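Local coordinates for protein flavodoxin (Aquifex aeolicus, PDB 2ARK) that probably serves as a low-potential electron donor to a number of redox enzymes, using FMN as its cofactor, at residues F123-Y128 against C154-R159; L161-A166 against K173-K178; T18-E23 against A142-S147. All blocks are in the same frame, centred on the assembly; numbering follows the deposited sequence.

Interaction 1 (F123-Y128 against C154-R159); sequences FGVTDY and CRRLGR
Val125 and Leu157 bring the backbones within 6.9 Å, CA to CA, where the weakly bonded strand 125-128 meets helix 154-159 at 136° between their N-to-C directions. The side chains divide into an apolar end and a charged end. At the apolar end, Val125 uses both methyls. CG2 packs on Leu157 CD1 at 4.2 Å, and CG1 reaches the aliphatic part of Arg156, 4.1 Å from its CG. That arginine leaves the helix with CG anti to the backbone N. Its chain then bends at chi2 and chi3 and crosses Asp127 at about a right angle. Arg156 CD comes within 3.2 Å of Asp127 OD2, and NH2 donates to the same oxygen at 2.9 Å. This salt bridge is nearly straight, with an N-H...O angle of 166°. The oxygen lies at the edge of the guanidinium, close to its plane. Asp127 OD2 is met on its anti side, and the two planes stand 65° apart. A water accepts from Arg156 NH2 at 3.0 Å and donates to Tyr128 O. Other charges complete the network: Arg160 also pairs with Asp127 OD2, Arg185 with OD1, and Glu152 with Arg156 NH1. A leucine in place of Arg156 would probably leave Asp127 OD2 with one mate fewer and release the water from the helix. Farther in, Leu157 packs on Cys92 and Phe94 of strand 90-97, and Leu135 touches both Val125 and Leu157. Helix 148-168 thus packs on strands 90-97 and 133-135, with Leu24 of helix 17-30 touching Cys154 and Arg155.

Interaction 2 (L161-A166 against K173-K178); sequences LAEWVA and KELLEK
The indole of Trp164 and Leu176 touch through one pair of atoms, CZ3 and CD2, at 4.0 Å. The methyl comes in obliquely, and the two side chains cross at about a right angle. The ring also meets Phe123 edge-to-face, and Leu121 of the second subunit packs on it. Trp164 starts off away from helix 175-181, but CG is anti to the carbonyl carbon (chi1 -70°), and the six-membered ring swings back to the leucine. The other flat group, the Glu163 carboxylate, is turned to its own helix, where OE1 forms a salt bridge with Arg160. Its CG is the part that comes nearest the second segment, 4.5 Å from Leu175 CD1. The same methyl sits 4.0 Å from Ala166 CB and 4.4 Å from Glu163 O. Leu175 CD1 thus lies against one turn of the helix, between Glu163 and Ala166. Here the backbones approach to 7.6 Å between the CA atoms of Glu163 and Leu175. Ala166 is hydrogen-bonded through the backbone to Arg172, in the short connection between the two helices. The chemistry across the contact is apolar. From helix 175-181 it is made by methyl groups of Leu175 and Leu176, at van der Waals distance. The contact rests on burying apolar surface, while the charge of Glu163 is met within its own helix by Arg160.

Interaction 3 (T18-E23 against A142-S147); sequences TKKMAE and AGEPRS. With PO4 (phosphate ion), chain G.
Lys20 lies across the loop at Glu144 and Pro145, and its side chain can be followed outward. CB rests on the proline ring, 3.9 Å from Pro145 CD. CG is anti to the carbonyl carbon (chi1 -83°) and comes 4.0 Å from Glu144 OE2. The chain then bends and leads away, leaving NZ 6.8 Å from that oxygen. This is too far for a salt bridge, so any attraction is probably weak. The tighter packing is next door, where Met21, present as selenomethionine, sets its CG 3.6 Å from Pro145 CG. The proline is thus wedged against one turn of the helix, with Leu24 also touching it. Ser147 caps the start of the following helix.

At the start of the segment, Thr18 N donates to phosphate O4 at 2.9 Å and more weakly to O3. Thr18 OG1 also hydrogen-bonds to O4, though that distance is too short to be trusted. Thr15 N is a further donor. A phosphate held by backbone N-H groups of the loop after strand 5-11 and the start of helix 17-30 is characteristic of the flavodoxin fold. The ion, probably from the crystallisation liquor, is likely to mark the site of the FMN phosphate.

Interactions 1 and 2 both use helix 148-168, and their centres are 13 Å apart. They touch where Phe123 of the strand lies against the next helix turns, with its CZ 3.7 Å from Leu161 CA. Both also contact the second subunit. Interaction 3 lies on the far side of interaction 1 from interaction 2. Its centre is 14 Å from that of interaction 1, and the two meet at Cys154 SG and Met21 CE, 3.8 Å apart. Interactions 2 and 3 do not touch: their centres are 26 Å apart and their nearest atoms about 9 Å. Of the three, interaction 3 carries the bound phosphate, whereas interactions 1 and 2 pack the C-terminal part of the chain.

Interaction 1 (F123-Y128 against C154-R159)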
ATOM      1  N   PHE A 123       0.962  -1.251  14.401  1.00 24.00           N
ATOM      2  CA  PHE A 123       1.696  -2.511  14.415  1.00 25.18           C
ATOM      3  C   PHE A 123       0.791  -3.653  13.867  1.00 25.32           C
ATOM      4  O   PHE A 123      -0.445  -3.527  13.809  1.00 24.47           O
ATOM      5  CB  PHE A 123       2.150  -2.827  15.867  1.00 24.20           C
ATOM      6  CG  PHE A 123       1.007  -3.158  16.776  1.00 25.04           C
ATOM      7  CD1 PHE A 123       0.253  -2.148  17.381  1.00 27.84           C
ATOM      8  CD2 PHE A 123       0.627  -4.481  16.992  1.00 24.52           C
ATOM      9  CE1 PHE A 123      -0.835  -2.470  18.223  1.00 24.26           C
ATOM     10  CE2 PHE A 123      -0.462  -4.790  17.817  1.00 21.72           C
ATOM     11  CZ  PHE A 123      -1.195  -3.786  18.405  1.00 22.36           C
ATOM     12  N   GLY A 124       1.445  -4.744  13.481  1.00 25.67           N
ATOM     13  CA  GLY A 124       0.815  -6.046  13.258  1.00 26.08           C
ATOM     14  C   GLY A 124       1.517  -7.052  14.166  1.00 26.67           C
ATOM     15  O   GLY A 124       2.349  -6.664  15.004  1.00 26.97           O
ATOM     16  N   VAL A 125       1.196  -8.337  14.019  1.00 26.69           N
ATOM     17  CA  VAL A 125       1.694  -9.371  14.940  1.00 25.90           C
ATOM     18  C   VAL A 125       2.461 -10.471  14.253  1.00 25.69           C
ATOM     19  O   VAL A 125       2.015 -11.027  13.269  1.00 25.99           O
ATOM     20  CB  VAL A 125       0.543  -9.978  15.800  1.00 26.33           C
ATOM     21  CG1 VAL A 125       1.053 -11.096  16.669  1.00 24.59           C
ATOM     22  CG2 VAL A 125      -0.102  -8.909  16.656  1.00 24.95           C
ATOM     23  N   THR A 126       3.632 -10.791  14.786  1.00 26.38           N
ATOM     24  CA  THR A 126       4.486 -11.846  14.214  1.00 25.82           C
ATOM     25  C   THR A 126       3.991 -13.253  14.544  1.00 25.34           C
ATOM     26  O   THR A 126       4.177 -14.181  13.762  1.00 25.36           O
ATOM     27  CB  THR A 126       5.916 -11.732  14.735  1.00 26.13           C
ATOM     28  OG1 THR A 126       5.876 -11.532  16.143  1.00 25.80           O
ATOM     29  CG2 THR A 126       6.662 -10.551  14.077  1.00 26.60           C
ATOM     30  N   ASP A 127       3.383 -13.405  15.715  1.00 24.86           N
ATOM     31  CA  ASP A 127       2.909 -14.711  16.203  1.00 24.88           C
ATOM     32  C   ASP A 127       2.253 -15.574  15.137  1.00 24.82           C
ATOM     33  O   ASP A 127       1.414 -15.111  14.375  1.00 23.18           O
ATOM     34  CB  ASP A 127       1.911 -14.540  17.357  1.00 24.31           C
ATOM     35  CG  ASP A 127       2.501 -13.802  18.513  1.00 24.28           C
ATOM     36  OD1 ASP A 127       3.554 -13.127  18.311  1.00 23.97           O
ATOM     37  OD2 ASP A 127       1.929 -13.913  19.617  1.00 22.43           O
ATOM     38  N   TYR A 128       2.673 -16.837  15.099  1.00 25.25           N
ATOM     39  CA  TYR A 128       1.918 -17.857  14.403  1.00 25.78           C
ATOM     40  C   TYR A 128       1.021 -18.576  15.387  1.00 26.34           C
ATOM     41  O   TYR A 128       1.442 -19.145  16.399  1.00 27.01           O
ATOM     42  CB  TYR A 128       2.807 -18.843  13.710  1.00 25.68           C
ATOM     43  CG  TYR A 128       3.217 -18.438  12.334  1.00 25.80           C
ATOM     44  CD1 TYR A 128       4.044 -17.318  12.125  1.00 26.38           C
ATOM     45  CD2 TYR A 128       2.831 -19.203  11.228  1.00 25.04           C
ATOM     46  CE1 TYR A 128       4.464 -16.955  10.832  1.00 25.53           C
ATOM     47  CE2 TYR A 128       3.254 -18.870   9.941  1.00 25.52           C
ATOM     48  CZ  TYR A 128       4.066 -17.741   9.755  1.00 25.68           C
ATOM     49  OH  TYR A 128       4.482 -17.428   8.495  1.00 26.33           O
ATOM     50  N   CYS A 154      -7.612 -13.545  16.263  1.00 26.68           N
ATOM     51  CA  CYS A 154      -8.403 -12.408  16.718  1.00 27.62           C
ATOM     52  C   CYS A 154      -8.090 -12.087  18.142  1.00 27.30           C
ATOM     53  O   CYS A 154      -7.854 -10.952  18.485  1.00 28.74           O
ATOM     54  CB  CYS A 154      -9.898 -12.684  16.582  1.00 27.26           C
ATOM     55  SG  CYS A 154     -10.481 -12.743  14.866  1.00 32.23           S
ATOM     56  N   ARG A 155      -8.086 -13.104  18.971  1.00 27.38           N
ATOM     57  CA  ARG A 155      -7.650 -12.970  20.328  1.00 26.72           C
ATOM     58  C   ARG A 155      -6.226 -12.427  20.438  1.00 27.11           C
ATOM     59  O   ARG A 155      -5.971 -11.511  21.231  1.00 27.50           O
ATOM     60  CB  ARG A 155      -7.761 -14.313  21.018  1.00 26.80           C
ATOM     61  CG  ARG A 155      -9.168 -14.824  21.228  1.00 24.33           C
ATOM     62  CD  ARG A 155      -9.146 -15.979  22.267  1.00 24.91           C
ATOM     63  NE  ARG A 155     -10.392 -16.742  22.214  1.00 25.98           N
ATOM     64  CZ  ARG A 155     -10.554 -17.889  21.552  1.00 27.39           C
ATOM     65  NH1 ARG A 155      -9.528 -18.447  20.907  1.00 27.80           N
ATOM     66  NH2 ARG A 155     -11.748 -18.494  21.547  1.00 26.13           N
ATOM     67  N   ARG A 156      -5.304 -12.968  19.647  1.00 26.79           N
ATOM     68  CA  ARG A 156      -3.903 -12.546  19.737  1.00 27.07           C
ATOM     69  C   ARG A 156      -3.682 -11.048  19.469  1.00 27.67           C
ATOM     70  O   ARG A 156      -2.857 -10.402  20.151  1.00 27.82           O
ATOM     71  CB  ARG A 156      -2.989 -13.376  18.827  1.00 26.91           C
ATOM     72  CG  ARG A 156      -1.501 -13.125  19.096  1.00 26.45           C
ATOM     73  CD  ARG A 156      -1.135 -13.547  20.552  1.00 27.58           C
ATOM     74  NE  ARG A 156      -1.753 -14.834  20.839  1.00 25.84           N
ATOM     75  CZ  ARG A 156      -1.190 -16.009  20.592  1.00 23.61           C
ATOM     76  NH1 ARG A 156      -1.856 -17.111  20.859  1.00 20.60           N
ATOM     77  NH2 ARG A 156       0.035 -16.087  20.103  1.00 22.53           N
ATOM     78  N   LEU A 157      -4.401 -10.514  18.476  1.00 27.44           N
ATOM     79  CA  LEU A 157      -4.374  -9.090  18.197  1.00 27.04           C
ATOM     80  C   LEU A 157      -4.654  -8.234  19.426  1.00 27.17           C
ATOM     81  O   LEU A 157      -3.879  -7.345  19.745  1.00 26.71           O
ATOM     82  CB  LEU A 157      -5.341  -8.738  17.071  1.00 26.38           C
ATOM     83  CG  LEU A 157      -5.128  -7.283  16.578  1.00 26.47           C
ATOM     84  CD1 LEU A 157      -3.786  -7.082  15.749  1.00 24.91           C
ATOM     85  CD2 LEU A 157      -6.332  -6.809  15.835  1.00 22.09           C
ATOM     86  N   GLY A 158      -5.771  -8.509  20.112  1.00 27.82           N
ATOM     87  CA  GLY A 158      -6.166  -7.757  21.296  1.00 27.25           C
ATOM     88  C   GLY A 158      -5.184  -7.926  22.435  1.00 27.27           C
ATOM     89  O   GLY A 158      -4.907  -6.963  23.162  1.00 27.50           O
ATOM     90  N   ARG A 159      -4.682  -9.156  22.585  1.00 26.86           N
ATOM     91  CA  ARG A 159      -3.614  -9.536  23.526  1.00 26.98           C
ATOM     92  C   ARG A 159      -2.359  -8.681  23.336  1.00 26.45           C
ATOM     93  O   ARG A 159      -1.845  -8.111  24.295  1.00 25.97           O
ATOM     94  CB  ARG A 159      -3.209 -10.993  23.273  1.00 27.03           C
ATOM     95  CG  ARG A 159      -2.827 -11.840  24.456  1.00 27.44           C
ATOM     96  CD  ARG A 159      -2.006 -11.185  25.554  1.00 31.19           C
ATOM     97  NE  ARG A 159      -2.656 -11.462  26.822  1.00 34.62           N
ATOM     98  CZ  ARG A 159      -2.218 -12.234  27.812  1.00 33.69           C
ATOM     99  NH1 ARG A 159      -1.032 -12.814  27.806  1.00 35.85           N
ATOM    100  NH2 ARG A 159      -2.994 -12.381  28.853  1.00 33.34           N
TER
HETATM  101  O   HOH W   1       0.943 -18.702  18.983  1.00 24.44           O

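Interaction 2 (L161-A166 against K173-K178)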
ATOM      1  N   LEU A 161      -2.105  -5.923  21.552  1.00 27.11           N
ATOM      2  CA  LEU A 161      -2.509  -4.534  21.773  1.00 26.25           C
ATOM      3  C   LEU A 161      -2.420  -4.181  23.248  1.00 25.63           C
ATOM      4  O   LEU A 161      -1.826  -3.160  23.605  1.00 26.51           O
ATOM      5  CB  LEU A 161      -3.933  -4.315  21.294  1.00 25.96           C
ATOM      6  CG  LEU A 161      -4.398  -2.952  20.772  1.00 26.21           C
ATOM      7  CD1 LEU A 161      -5.877  -2.827  21.019  1.00 18.59           C
ATOM      8  CD2 LEU A 161      -3.621  -1.715  21.281  1.00 23.77           C
ATOM      9  N   ALA A 162      -2.978  -5.039  24.098  1.00 25.20           N
ATOM     10  CA  ALA A 162      -3.034  -4.787  25.537  1.00 24.90           C
ATOM     11  C   ALA A 162      -1.632  -4.826  26.134  1.00 25.25           C
ATOM     12  O   ALA A 162      -1.300  -4.038  27.025  1.00 25.53           O
ATOM     13  CB  ALA A 162      -3.928  -5.799  26.214  1.00 24.72           C
ATOM     14  N   GLU A 163      -0.821  -5.746  25.628  1.00 25.29           N
ATOM     15  CA  GLU A 163       0.581  -5.874  25.999  1.00 25.63           C
ATOM     16  C   GLU A 163       1.420  -4.661  25.597  1.00 25.60           C
ATOM     17  O   GLU A 163       2.236  -4.215  26.374  1.00 25.39           O
ATOM     18  CB  GLU A 163       1.145  -7.151  25.403  1.00 25.01           C
ATOM     19  CG  GLU A 163       0.646  -8.416  26.116  1.00 26.50           C
ATOM     20  CD  GLU A 163       0.998  -9.722  25.364  1.00 27.31           C
ATOM     21  OE1 GLU A 163       1.264  -9.650  24.132  1.00 28.99           O
ATOM     22  OE2 GLU A 163       0.983 -10.810  26.003  1.00 26.08           O
ATOM     23  N   TRP A 164       1.210  -4.107  24.398  1.00 26.16           N
ATOM     24  CA  TRP A 164       1.958  -2.904  23.999  1.00 26.35           C
ATOM     25  C   TRP A 164       1.518  -1.694  24.841  1.00 26.24           C
ATOM     26  O   TRP A 164       2.345  -0.866  25.242  1.00 25.48           O
ATOM     27  CB  TRP A 164       1.790  -2.577  22.507  1.00 26.40           C
ATOM     28  CG  TRP A 164       2.442  -3.520  21.512  1.00 26.77           C
ATOM     29  CD1 TRP A 164       2.002  -3.763  20.266  1.00 26.27           C
ATOM     30  CD2 TRP A 164       3.637  -4.314  21.676  1.00 26.79           C
ATOM     31  NE1 TRP A 164       2.826  -4.657  19.623  1.00 25.97           N
ATOM     32  CE2 TRP A 164       3.843  -5.009  20.456  1.00 25.84           C
ATOM     33  CE3 TRP A 164       4.546  -4.512  22.729  1.00 28.72           C
ATOM     34  CZ2 TRP A 164       4.906  -5.895  20.251  1.00 24.14           C
ATOM     35  CZ3 TRP A 164       5.622  -5.394  22.531  1.00 26.54           C
ATOM     36  CH2 TRP A 164       5.786  -6.073  21.286  1.00 27.11           C
ATOM     37  N   VAL A 165       0.213  -1.597  25.098  1.00 26.24           N
ATOM     38  CA  VAL A 165      -0.301  -0.584  26.030  1.00 26.06           C
ATOM     39  C   VAL A 165       0.346  -0.711  27.406  1.00 26.09           C
ATOM     40  O   VAL A 165       0.775   0.273  27.973  1.00 26.87           O
ATOM     41  CB  VAL A 165      -1.831  -0.634  26.153  1.00 26.03           C
ATOM     42  CG1 VAL A 165      -2.315   0.147  27.405  1.00 25.26           C
ATOM     43  CG2 VAL A 165      -2.487  -0.118  24.865  1.00 24.84           C
ATOM     44  N   ALA A 166       0.439  -1.935  27.909  1.00 26.50           N
ATOM     45  CA  ALA A 166       1.009  -2.245  29.220  1.00 26.58           C
ATOM     46  C   ALA A 166       2.495  -1.921  29.312  1.00 27.30           C
ATOM     47  O   ALA A 166       2.980  -1.472  30.364  1.00 27.88           O
ATOM     48  CB  ALA A 166       0.787  -3.717  29.540  1.00 26.15           C
ATOM     49  N   LYS A 173       8.031  -2.642  31.762  1.00 35.57           N
ATOM     50  CA  LYS A 173       9.243  -2.856  30.964  1.00 36.91           C
ATOM     51  C   LYS A 173       9.649  -4.316  30.877  1.00 37.43           C
ATOM     52  O   LYS A 173      10.310  -4.715  29.911  1.00 37.68           O
ATOM     53  CB  LYS A 173      10.427  -2.040  31.529  1.00 36.94           C
ATOM     54  CG  LYS A 173      10.182  -0.533  31.579  1.00 39.01           C
ATOM     55  CD  LYS A 173      11.443   0.287  31.270  1.00 42.96           C
ATOM     56  CE  LYS A 173      12.118   0.816  32.539  1.00 44.02           C
ATOM     57  NZ  LYS A 173      12.925   2.045  32.252  1.00 44.56           N
ATOM     58  N   GLU A 174       9.256  -5.089  31.893  1.00 37.97           N
ATOM     59  CA  GLU A 174       9.630  -6.502  32.045  1.00 38.66           C
ATOM     60  C   GLU A 174       8.903  -7.433  31.057  1.00 38.04           C
ATOM     61  O   GLU A 174       9.410  -8.498  30.702  1.00 38.02           O
ATOM     62  CB  GLU A 174       9.373  -6.957  33.490  1.00 39.42           C
ATOM     63  CG  GLU A 174       7.852  -6.973  33.906  1.00 43.17           C
ATOM     64  CD  GLU A 174       7.386  -5.763  34.751  1.00 46.25           C
ATOM     65  OE1 GLU A 174       6.176  -5.715  35.092  1.00 47.18           O
ATOM     66  OE2 GLU A 174       8.212  -4.874  35.087  1.00 48.50           O
ATOM     67  N   LEU A 175       7.716  -7.019  30.626  1.00 37.37           N
ATOM     68  CA  LEU A 175       6.916  -7.775  29.670  1.00 36.85           C
ATOM     69  C   LEU A 175       7.545  -7.892  28.289  1.00 35.95           C
ATOM     70  O   LEU A 175       7.217  -8.815  27.539  1.00 35.91           O
ATOM     71  CB  LEU A 175       5.536  -7.135  29.500  1.00 37.04           C
ATOM     72  CG  LEU A 175       4.291  -7.791  30.100  1.00 38.93           C
ATOM     73  CD1 LEU A 175       3.025  -7.032  29.666  1.00 37.65           C
ATOM     74  CD2 LEU A 175       4.209  -9.288  29.746  1.00 40.08           C
ATOM     75  N   LEU A 176       8.416  -6.952  27.935  1.00 34.77           N
ATOM     76  CA  LEU A 176       8.993  -6.942  26.591  1.00 34.15           C
ATOM     77  C   LEU A 176       9.762  -8.239  26.323  1.00 34.02           C
ATOM     78  O   LEU A 176       9.492  -8.931  25.328  1.00 33.92           O
ATOM     79  CB  LEU A 176       9.900  -5.728  26.389  1.00 33.49           C
ATOM     80  CG  LEU A 176       9.733  -4.855  25.141  1.00 33.22           C
ATOM     81  CD1 LEU A 176      11.028  -4.070  24.936  1.00 31.24           C
ATOM     82  CD2 LEU A 176       9.335  -5.625  23.877  1.00 28.58           C
ATOM     83  N   GLU A 177      10.683  -8.572  27.230  1.00 33.82           N
ATOM     84  CA  GLU A 177      11.501  -9.774  27.127  1.00 33.83           C
ATOM     85  C   GLU A 177      10.691 -11.045  27.309  1.00 33.06           C
ATOM     86  O   GLU A 177      10.948 -12.046  26.648  1.00 32.90           O
ATOM     87  CB  GLU A 177      12.668  -9.726  28.123  1.00 34.45           C
ATOM     88  CG  GLU A 177      13.978 -10.385  27.625  1.00 37.45           C
ATOM     89  CD  GLU A 177      14.363  -9.976  26.175  1.00 41.80           C
ATOM     90  OE1 GLU A 177      14.970 -10.820  25.485  1.00 43.65           O
ATOM     91  OE2 GLU A 177      14.063  -8.833  25.717  1.00 41.68           O
ATOM     92  N   LYS A 178       9.722 -11.013  28.212  1.00 32.62           N
ATOM     93  CA  LYS A 178       8.815 -12.127  28.363  1.00 33.05           C
ATOM     94  C   LYS A 178       8.219 -12.486  26.993  1.00 32.04           C
ATOM     95  O   LYS A 178       8.264 -13.652  26.572  1.00 31.76           O
ATOM     96  CB  LYS A 178       7.710 -11.788  29.365  1.00 33.08           C
ATOM     97  CG  LYS A 178       6.369 -12.519  29.077  1.00 35.77           C
ATOM     98  CD  LYS A 178       5.353 -12.494  30.250  1.00 35.86           C
ATOM     99  CE  LYS A 178       5.807 -13.319  31.443  1.00 38.56           C
ATOM    100  NZ  LYS A 178       5.621 -14.763  31.163  1.00 41.31           N
TER

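Interaction 3 (T18-E23 against A142-S147)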
ATOM      1  N   THR A  18     -17.133  -9.318  10.974  1.00 23.53           N
ATOM      2  CA  THR A  18     -16.208  -8.420  11.650  1.00 23.54           C
ATOM      3  C   THR A  18     -16.616  -8.152  13.116  1.00 24.62           C
ATOM      4  O   THR A  18     -15.716  -7.973  13.959  1.00 25.04           O
ATOM      5  CB  THR A  18     -15.943  -7.107  10.845  1.00 23.78           C
ATOM      6  OG1 THR A  18     -15.637  -7.468   9.490  1.00 24.18           O
ATOM      7  CG2 THR A  18     -14.736  -6.304  11.413  1.00 20.75           C
ATOM      8  N   LYS A  19     -17.931  -8.182  13.423  1.00 24.59           N
ATOM      9  CA  LYS A  19     -18.416  -8.129  14.811  1.00 24.98           C
ATOM     10  C   LYS A  19     -17.925  -9.340  15.605  1.00 26.07           C
ATOM     11  O   LYS A  19     -17.444  -9.187  16.713  1.00 27.20           O
ATOM     12  CB  LYS A  19     -19.961  -7.990  14.925  1.00 25.23           C
ATOM     13  CG  LYS A  19     -20.452  -7.474  16.353  1.00 24.98           C
ATOM     14  CD  LYS A  19     -21.810  -7.983  16.805  1.00 23.96           C
ATOM     15  CE  LYS A  19     -22.307  -7.319  18.104  1.00 25.23           C
ATOM     16  NZ  LYS A  19     -23.861  -7.154  18.188  1.00 21.47           N
ATOM     17  N   LYS A  20     -18.034 -10.537  15.052  1.00 27.41           N
ATOM     18  CA  LYS A  20     -17.499 -11.733  15.704  1.00 29.14           C
ATOM     19  C   LYS A  20     -15.969 -11.632  15.922  1.00 29.47           C
ATOM     20  O   LYS A  20     -15.481 -11.937  17.015  1.00 29.09           O
ATOM     21  CB  LYS A  20     -17.903 -13.006  14.944  1.00 29.99           C
ATOM     22  CG  LYS A  20     -19.325 -13.515  15.296  1.00 34.03           C
ATOM     23  CD  LYS A  20     -20.432 -12.588  14.733  1.00 38.60           C
ATOM     24  CE  LYS A  20     -21.706 -12.401  15.656  1.00 38.54           C
ATOM     25  NZ  LYS A  20     -22.553 -11.185  15.258  1.00 38.16           N
HETATM   26  N   MSE A  21     -15.223 -11.156  14.916  1.00 29.74           N
HETATM   27  CA  MSE A  21     -13.800 -10.832  15.115  1.00 31.04           C
HETATM   28  C   MSE A  21     -13.576  -9.835  16.234  1.00 28.67           C
HETATM   29  O   MSE A  21     -12.680 -10.013  17.026  1.00 29.69           O
HETATM   30  CB  MSE A  21     -13.161 -10.258  13.861  1.00 30.16           C
HETATM   31  CG  MSE A  21     -13.219 -11.151  12.657  1.00 31.87           C
HETATM   32 SE   MSE A  21     -12.278 -10.348  11.143  1.00 39.05          SE
HETATM   33  CE  MSE A  21     -10.379 -10.798  11.660  1.00 31.42           C
ATOM     34  N   ALA A  22     -14.391  -8.792  16.296  1.00 27.98           N
ATOM     35  CA  ALA A  22     -14.211  -7.680  17.252  1.00 26.61           C
ATOM     36  C   ALA A  22     -14.381  -8.146  18.681  1.00 26.59           C
ATOM     37  O   ALA A  22     -13.696  -7.670  19.596  1.00 25.51           O
ATOM     38  CB  ALA A  22     -15.195  -6.594  16.952  1.00 26.18           C
ATOM     39  N   GLU A  23     -15.297  -9.106  18.857  1.00 26.94           N
ATOM     40  CA  GLU A  23     -15.606  -9.635  20.174  1.00 27.58           C
ATOM     41  C   GLU A  23     -14.426 -10.458  20.673  1.00 28.18           C
ATOM     42  O   GLU A  23     -14.112 -10.436  21.865  1.00 29.05           O
ATOM     43  CB  GLU A  23     -16.871 -10.480  20.129  1.00 27.14           C
ATOM     44  CG  GLU A  23     -18.149  -9.695  20.071  1.00 28.49           C
ATOM     45  CD  GLU A  23     -19.353 -10.558  19.692  1.00 32.28           C
ATOM     46  OE1 GLU A  23     -19.170 -11.708  19.239  1.00 34.71           O
ATOM     47  OE2 GLU A  23     -20.502 -10.094  19.841  1.00 34.89           O
ATOM     48  N   ALA A 142     -11.421 -15.032   6.160  1.00 27.54           N
ATOM     49  CA  ALA A 142     -12.450 -14.996   5.145  1.00 28.25           C
ATOM     50  C   ALA A 142     -13.771 -15.465   5.774  1.00 28.99           C
ATOM     51  O   ALA A 142     -13.843 -16.559   6.364  1.00 29.54           O
ATOM     52  CB  ALA A 142     -12.068 -15.822   3.945  1.00 27.80           C
ATOM     53  N   GLY A 143     -14.803 -14.631   5.685  1.00 28.98           N
ATOM     54  CA  GLY A 143     -16.075 -14.905   6.358  1.00 29.34           C
ATOM     55  C   GLY A 143     -16.006 -14.792   7.877  1.00 30.18           C
ATOM     56  O   GLY A 143     -15.280 -13.956   8.423  1.00 29.28           O
ATOM     57  N   GLU A 144     -16.760 -15.648   8.567  1.00 31.15           N
ATOM     58  CA  GLU A 144     -16.780 -15.656  10.027  1.00 32.63           C
ATOM     59  C   GLU A 144     -15.554 -16.406  10.635  1.00 32.48           C
ATOM     60  O   GLU A 144     -15.138 -17.440  10.113  1.00 32.04           O
ATOM     61  CB  GLU A 144     -18.111 -16.243  10.523  1.00 31.84           C
ATOM     62  CG  GLU A 144     -18.194 -16.451  12.033  1.00 33.60           C
ATOM     63  CD  GLU A 144     -19.431 -17.223  12.488  1.00 35.93           C
ATOM     64  OE1 GLU A 144     -20.116 -17.879  11.656  1.00 39.48           O
ATOM     65  OE2 GLU A 144     -19.727 -17.164  13.701  1.00 40.46           O
ATOM     66  N   PRO A 145     -14.991 -15.890  11.752  1.00 33.26           N
ATOM     67  CA  PRO A 145     -13.906 -16.650  12.404  1.00 34.17           C
ATOM     68  C   PRO A 145     -14.466 -17.929  13.006  1.00 34.97           C
ATOM     69  O   PRO A 145     -15.124 -17.881  14.048  1.00 35.38           O
ATOM     70  CB  PRO A 145     -13.404 -15.712  13.523  1.00 34.40           C
ATOM     71  CG  PRO A 145     -14.320 -14.499  13.520  1.00 32.96           C
ATOM     72  CD  PRO A 145     -15.328 -14.623  12.447  1.00 32.63           C
ATOM     73  N   ARG A 146     -14.227 -19.059  12.343  1.00 35.70           N
ATOM     74  CA  ARG A 146     -14.833 -20.335  12.754  1.00 36.14           C
ATOM     75  C   ARG A 146     -13.813 -21.297  13.322  1.00 35.66           C
ATOM     76  O   ARG A 146     -14.067 -21.923  14.341  1.00 36.00           O
ATOM     77  CB  ARG A 146     -15.577 -21.002  11.596  1.00 36.35           C
ATOM     78  CG  ARG A 146     -16.795 -20.222  11.106  1.00 40.12           C
ATOM     79  CD  ARG A 146     -17.730 -21.116  10.299  1.00 46.12           C
ATOM     80  NE  ARG A 146     -18.459 -22.109  11.115  1.00 52.59           N
ATOM     81  CZ  ARG A 146     -18.791 -21.979  12.413  1.00 55.35           C
ATOM     82  NH1 ARG A 146     -19.451 -22.961  13.028  1.00 54.04           N
ATOM     83  NH2 ARG A 146     -18.473 -20.876  13.107  1.00 56.03           N
ATOM     84  N   SER A 147     -12.672 -21.423  12.655  1.00 35.34           N
ATOM     85  CA  SER A 147     -11.654 -22.383  13.058  1.00 35.23           C
ATOM     86  C   SER A 147     -10.888 -21.884  14.272  1.00 35.47           C
ATOM     87  O   SER A 147     -10.832 -20.678  14.552  1.00 35.43           O
ATOM     88  CB  SER A 147     -10.690 -22.704  11.912  1.00 34.92           C
ATOM     89  OG  SER A 147      -9.657 -21.738  11.788  1.00 35.04           O
TER
HETATM   90  P   PO4 G 501     -18.703  -8.225   8.036  0.60 18.17           P
HETATM   91  O1  PO4 G 501     -17.731  -8.844   7.061  0.60 23.64           O
HETATM   92  O2  PO4 G 501     -19.678  -7.406   7.290  0.60 24.83           O
HETATM   93  O3  PO4 G 501     -19.527  -9.254   8.719  0.60 25.54           O
HETATM   94  O4  PO4 G 501     -18.026  -7.340   9.004  0.60 23.55           O